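PDB 4JZA: uncharacterized protein from Legionella longbeachae NSW150, which dephosphorylates phosphoinositides, probably acting as a phosphatidylinositol 3-phosphate phosphatase in lipid metabolism during pathogen-host interaction. Local coordinates for residues Q162-L167 / R372-H377; E140-L145 / P348-A353. All coordinates share one frame; numbering follows the deposited sequence.

Contact 1: residues Q162-L167 / R372-H377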
# COMPACT_ATOMS: atom_id res chain seq x y z
N GLN A 162 10.43 -25.21 5.28
CA GLN A 162 9.22 -24.42 5.20
C GLN A 162 9.18 -23.87 3.80
O GLN A 162 10.17 -23.35 3.30
CB GLN A 162 9.26 -23.29 6.19
CG GLN A 162 9.55 -23.70 7.62
CD GLN A 162 9.64 -22.46 8.44
OE1 GLN A 162 8.79 -21.70 8.37
NE2 GLN A 162 10.59 -22.26 9.20
N VAL A 163 8.04 -24.03 3.15
CA VAL A 163 7.88 -23.68 1.75
C VAL A 163 6.69 -22.76 1.48
O VAL A 163 5.56 -23.06 1.91
CB VAL A 163 7.67 -24.95 0.96
CG1 VAL A 163 7.42 -24.67 -0.51
CG2 VAL A 163 8.90 -25.81 1.09
N ASP A 164 6.90 -21.66 0.77
CA ASP A 164 5.74 -20.83 0.31
C ASP A 164 5.83 -20.54 -1.16
O ASP A 164 6.73 -19.86 -1.62
CB ASP A 164 5.59 -19.50 1.08
CG ASP A 164 4.96 -19.68 2.46
OD1 ASP A 164 5.65 -20.11 3.39
OD2 ASP A 164 3.77 -19.38 2.62
N GLU A 165 4.90 -21.12 -1.90
CA GLU A 165 4.91 -21.02 -3.35
C GLU A 165 3.90 -19.94 -3.69
O GLU A 165 2.75 -20.00 -3.28
CB GLU A 165 4.60 -22.41 -4.01
CG GLU A 165 5.84 -23.35 -4.03
CD GLU A 165 5.60 -24.86 -4.19
OE1 GLU A 165 4.65 -25.45 -3.62
OE2 GLU A 165 6.44 -25.51 -4.84
N SER A 166 4.37 -18.91 -4.35
CA SER A 166 3.53 -17.87 -4.91
C SER A 166 2.66 -18.42 -6.05
O SER A 166 3.13 -19.24 -6.90
CB SER A 166 4.42 -16.79 -5.51
OG SER A 166 3.69 -15.62 -5.79
N LEU A 167 1.42 -17.92 -6.10
CA LEU A 167 0.41 -18.46 -6.96
C LEU A 167 -0.20 -17.39 -7.84
O LEU A 167 -0.55 -16.33 -7.37
CB LEU A 167 -0.70 -19.09 -6.08
CG LEU A 167 -0.33 -20.34 -5.29
CD1 LEU A 167 -1.48 -20.77 -4.43
CD2 LEU A 167 0.05 -21.47 -6.22
N ARG A 372 -1.19 -25.68 2.15
CA ARG A 372 -2.13 -24.88 2.91
C ARG A 372 -2.05 -23.49 2.28
O ARG A 372 -0.98 -22.91 2.16
CB ARG A 372 -1.79 -24.86 4.40
CG ARG A 372 -2.00 -26.22 5.07
CD ARG A 372 -0.74 -26.73 5.77
NE ARG A 372 -0.44 -25.91 6.92
CZ ARG A 372 0.76 -25.80 7.47
NH1 ARG A 372 1.81 -26.46 7.01
NH2 ARG A 372 0.90 -25.01 8.53
N TYR A 373 -3.20 -22.97 1.88
CA TYR A 373 -3.26 -21.75 1.09
C TYR A 373 -3.54 -20.50 1.91
O TYR A 373 -4.33 -20.50 2.83
CB TYR A 373 -4.28 -21.92 -0.04
CG TYR A 373 -3.96 -23.08 -0.95
CD1 TYR A 373 -4.30 -24.37 -0.60
CD2 TYR A 373 -3.31 -22.88 -2.15
CE1 TYR A 373 -4.00 -25.43 -1.42
CE2 TYR A 373 -3.01 -23.94 -2.98
CZ TYR A 373 -3.36 -25.22 -2.61
OH TYR A 373 -3.07 -26.28 -3.42
N ARG A 374 -2.83 -19.43 1.57
CA ARG A 374 -2.89 -18.18 2.30
C ARG A 374 -3.10 -17.00 1.37
O ARG A 374 -2.65 -17.03 0.24
CB ARG A 374 -1.58 -17.98 3.06
CG ARG A 374 -0.36 -18.25 2.21
CD ARG A 374 0.91 -18.20 3.02
NE ARG A 374 0.90 -17.10 3.97
CZ ARG A 374 1.96 -16.72 4.67
NH1 ARG A 374 3.10 -17.35 4.53
NH2 ARG A 374 1.86 -15.72 5.51
N SER A 375 -3.78 -15.98 1.85
CA SER A 375 -3.99 -14.76 1.10
C SER A 375 -4.36 -13.63 2.04
O SER A 375 -4.60 -13.85 3.21
CB SER A 375 -5.05 -14.94 0.02
OG SER A 375 -6.34 -14.64 0.51
N SER A 376 -4.39 -12.41 1.53
CA SER A 376 -5.01 -11.30 2.23
C SER A 376 -6.51 -11.53 2.25
O SER A 376 -7.05 -12.20 1.40
CB SER A 376 -4.69 -9.99 1.53
OG SER A 376 -3.32 -9.71 1.58
N HIS A 377 -7.17 -10.98 3.25
CA HIS A 377 -8.59 -11.21 3.45
C HIS A 377 -9.29 -11.09 2.12
O HIS A 377 -8.94 -10.27 1.36
CB HIS A 377 -9.17 -10.20 4.45
CG HIS A 377 -10.44 -10.68 5.10
ND1 HIS A 377 -11.67 -10.43 4.56
CD2 HIS A 377 -10.65 -11.46 6.18
CE1 HIS A 377 -12.60 -11.00 5.31
NE2 HIS A 377 -12.00 -11.62 6.31
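Two torsions carry the Arg374 head group to Asp164: CG sits between the backbone N and the carbonyl carbon (chi1 46°), and a bend at chi3 swings the head group round. Asp164 keeps its CG opposite the carbonyl carbon and beside the backbone N, which brings OD2 to the guanidinium. The resulting salt bridge joins Arg374 NH1 to Asp164 OD2 at 2.9 Å, with a nearly straight N-H···O angle of 165°. The oxygen lies at the guanidinium edge, almost in its plane, whereas NH1 approaches from above the carboxylate, 49° out of that plane.

Both residues belong to one mixed sheet, in which strand 352-359 separates strands 159-166 and 365-374; the Asp164 and Tyr373 CA atoms are accordingly 9.1 Å apart, and the contact spans the intervening strand through side chains. On this face helix 604-612 supplies further partners: His604 NE2 bonds Asp164 OD1, and Gln605 OE1 takes a second bond from Arg374 NH1. Arg374 NH2 donates to Gly553 O, in a CVSGKDR sequence matching the CX5R signature of cysteine-dependent phosphatase P-loops, so the pair probably belongs to the second shell of the active site.

On the other face of the sheet, Leu167 CD1 meets the Tyr373 ring at its edge, 3.6 Å from CD2 and 3.8 Å from CE2 of that tyrosine, and the two side chains cross at about a right angle.

Contact 2: residues E140-L145 / P348-A353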
# COMPACT_ATOMS: atom_id res chain seq x y z
N GLU A 140 7.07 -6.66 -11.09
CA GLU A 140 8.31 -7.37 -10.95
C GLU A 140 8.04 -8.85 -10.71
O GLU A 140 8.86 -9.67 -11.03
CB GLU A 140 9.08 -6.81 -9.75
CG GLU A 140 10.58 -6.60 -9.94
CD GLU A 140 11.28 -6.06 -8.67
OE1 GLU A 140 11.08 -6.61 -7.56
OE2 GLU A 140 12.04 -5.06 -8.76
N GLY A 141 6.88 -9.20 -10.13
CA GLY A 141 6.63 -10.59 -9.75
C GLY A 141 7.21 -10.98 -8.39
O GLY A 141 7.88 -10.19 -7.76
N ARG A 142 6.99 -12.22 -7.96
CA ARG A 142 7.46 -12.68 -6.65
C ARG A 142 8.21 -14.01 -6.75
O ARG A 142 7.74 -14.93 -7.43
CB ARG A 142 6.26 -12.89 -5.71
CG ARG A 142 6.61 -13.10 -4.23
CD ARG A 142 5.37 -13.51 -3.44
NE ARG A 142 5.48 -13.30 -1.98
CZ ARG A 142 4.43 -13.21 -1.14
NH1 ARG A 142 3.18 -13.34 -1.57
NH2 ARG A 142 4.62 -12.97 0.14
N TYR A 143 9.35 -14.08 -6.05
CA TYR A 143 10.10 -15.32 -5.86
C TYR A 143 9.42 -16.20 -4.84
O TYR A 143 9.02 -15.71 -3.81
CB TYR A 143 11.47 -15.02 -5.25
CG TYR A 143 12.51 -14.56 -6.22
CD1 TYR A 143 13.33 -15.48 -6.87
CD2 TYR A 143 12.72 -13.20 -6.45
CE1 TYR A 143 14.29 -15.07 -7.75
CE2 TYR A 143 13.69 -12.78 -7.32
CZ TYR A 143 14.46 -13.72 -7.97
OH TYR A 143 15.41 -13.32 -8.84
N ASP A 144 9.33 -17.51 -5.11
CA ASP A 144 8.96 -18.49 -4.08
C ASP A 144 10.10 -18.59 -3.09
O ASP A 144 11.29 -18.38 -3.38
CB ASP A 144 8.73 -19.91 -4.61
CG ASP A 144 7.68 -20.00 -5.71
OD1 ASP A 144 6.85 -19.11 -5.88
OD2 ASP A 144 7.68 -21.03 -6.41
N LEU A 145 9.70 -19.00 -1.90
CA LEU A 145 10.56 -18.95 -0.74
C LEU A 145 10.57 -20.26 -0.04
O LEU A 145 9.50 -20.79 0.27
CB LEU A 145 10.01 -17.92 0.21
CG LEU A 145 11.06 -17.33 1.12
CD1 LEU A 145 12.01 -16.44 0.34
CD2 LEU A 145 10.30 -16.48 2.12
N PRO A 348 -6.68 -11.69 -5.65
CA PRO A 348 -6.11 -11.86 -4.30
C PRO A 348 -4.67 -11.47 -4.11
O PRO A 348 -3.81 -11.69 -5.00
CB PRO A 348 -6.16 -13.37 -4.07
CG PRO A 348 -7.02 -13.91 -5.15
CD PRO A 348 -7.00 -12.97 -6.29
N ALA A 349 -4.42 -10.97 -2.92
CA ALA A 349 -3.12 -10.43 -2.61
C ALA A 349 -2.43 -11.38 -1.73
O ALA A 349 -3.07 -12.11 -0.97
CB ALA A 349 -3.23 -9.09 -1.92
N ASN A 350 -1.11 -11.35 -1.83
CA ASN A 350 -0.24 -12.15 -0.99
C ASN A 350 -0.69 -13.59 -1.03
O ASN A 350 -0.71 -14.25 0.01
CB ASN A 350 -0.24 -11.59 0.44
CG ASN A 350 0.93 -12.11 1.28
OD1 ASN A 350 1.93 -12.68 0.78
ND2 ASN A 350 0.82 -11.92 2.58
N TYR A 351 -1.02 -14.08 -2.23
CA TYR A 351 -1.62 -15.38 -2.42
C TYR A 351 -0.56 -16.43 -2.63
O TYR A 351 0.28 -16.31 -3.51
CB TYR A 351 -2.56 -15.35 -3.62
CG TYR A 351 -3.29 -16.66 -3.97
CD1 TYR A 351 -3.99 -17.39 -2.99
CD2 TYR A 351 -3.34 -17.12 -5.29
CE1 TYR A 351 -4.70 -18.54 -3.32
CE2 TYR A 351 -4.05 -18.26 -5.62
CZ TYR A 351 -4.73 -18.98 -4.64
OH TYR A 351 -5.40 -20.16 -5.00
N ALA A 352 -0.60 -17.49 -1.83
CA ALA A 352 0.50 -18.45 -1.83
C ALA A 352 0.03 -19.72 -1.22
O ALA A 352 -1.03 -19.74 -0.55
CB ALA A 352 1.69 -17.92 -1.04
N ALA A 353 0.82 -20.77 -1.44
CA ALA A 353 0.57 -22.04 -0.79
C ALA A 353 1.74 -22.41 0.08
O ALA A 353 2.87 -22.48 -0.39
CB ALA A 353 0.35 -23.11 -1.83
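Asn350 OD1 receives two hydrogen bonds from the end of Arg142, one from NH1 at 2.7 Å and one from Arg142 NH2 to the same OD1 at 2.8 Å. This forked grip links two loops that lead into the central mixed sheet of the alpha/beta phosphatase fold, one entering strand 144-150 and the other entering strand 352-359. NH1 lies in the plane of the amide carbonyl, on a lone pair, at a C=O···N angle of 144°; NH2 is tilted 22° from that plane. OD1 itself stays close to the guanidinium plane, so a single oxygen faces the edge between the two terminal nitrogens.

The arginine covers the distance by being extended from CG to NE, with CG opposite its backbone N (chi1 -168°). Its head is fixed further by helix 604-612: NE donates to Gln611 OE1 and NH2 also to His608 O. All four of these bonds end on three neutral oxygens, so the buried cation is probably stabilised by their dipoles, that of the His608 carbonyl among them.

Between the two segments little packing is added. The CA atoms of Arg142 and Asn350 are 9.6 Å apart, and the Arg142 side chain also touches Phe337. Tyr351 points away, its hydroxyl bonded to Glu404, while its backbone N lies 4.3 Å from Arg142 NH1, near the guanidinium plane.

In the fold
The two contacts lie side by side, their centres 7 Å apart, in the same mixed sheet. Its neighbouring strands run 144-150, 159-166, 352-359, 365-374, and each contact joins one strand or its adjoining loop to the next but one. Along the chain their segments alternate: 140-145, 162-167, 348-353, 372-377. They meet directly where Glu165 O probably bonds Ala353 N at 2.8 Å, and where Asp164 N probably bonds Leu145 O. Helix 604-612 serves both. Two consecutive strand pairs, separated by a region about half helical that includes the insertion domain, are thus brought together beside the probable phosphate-binding loop containing Ser552 and Gly553.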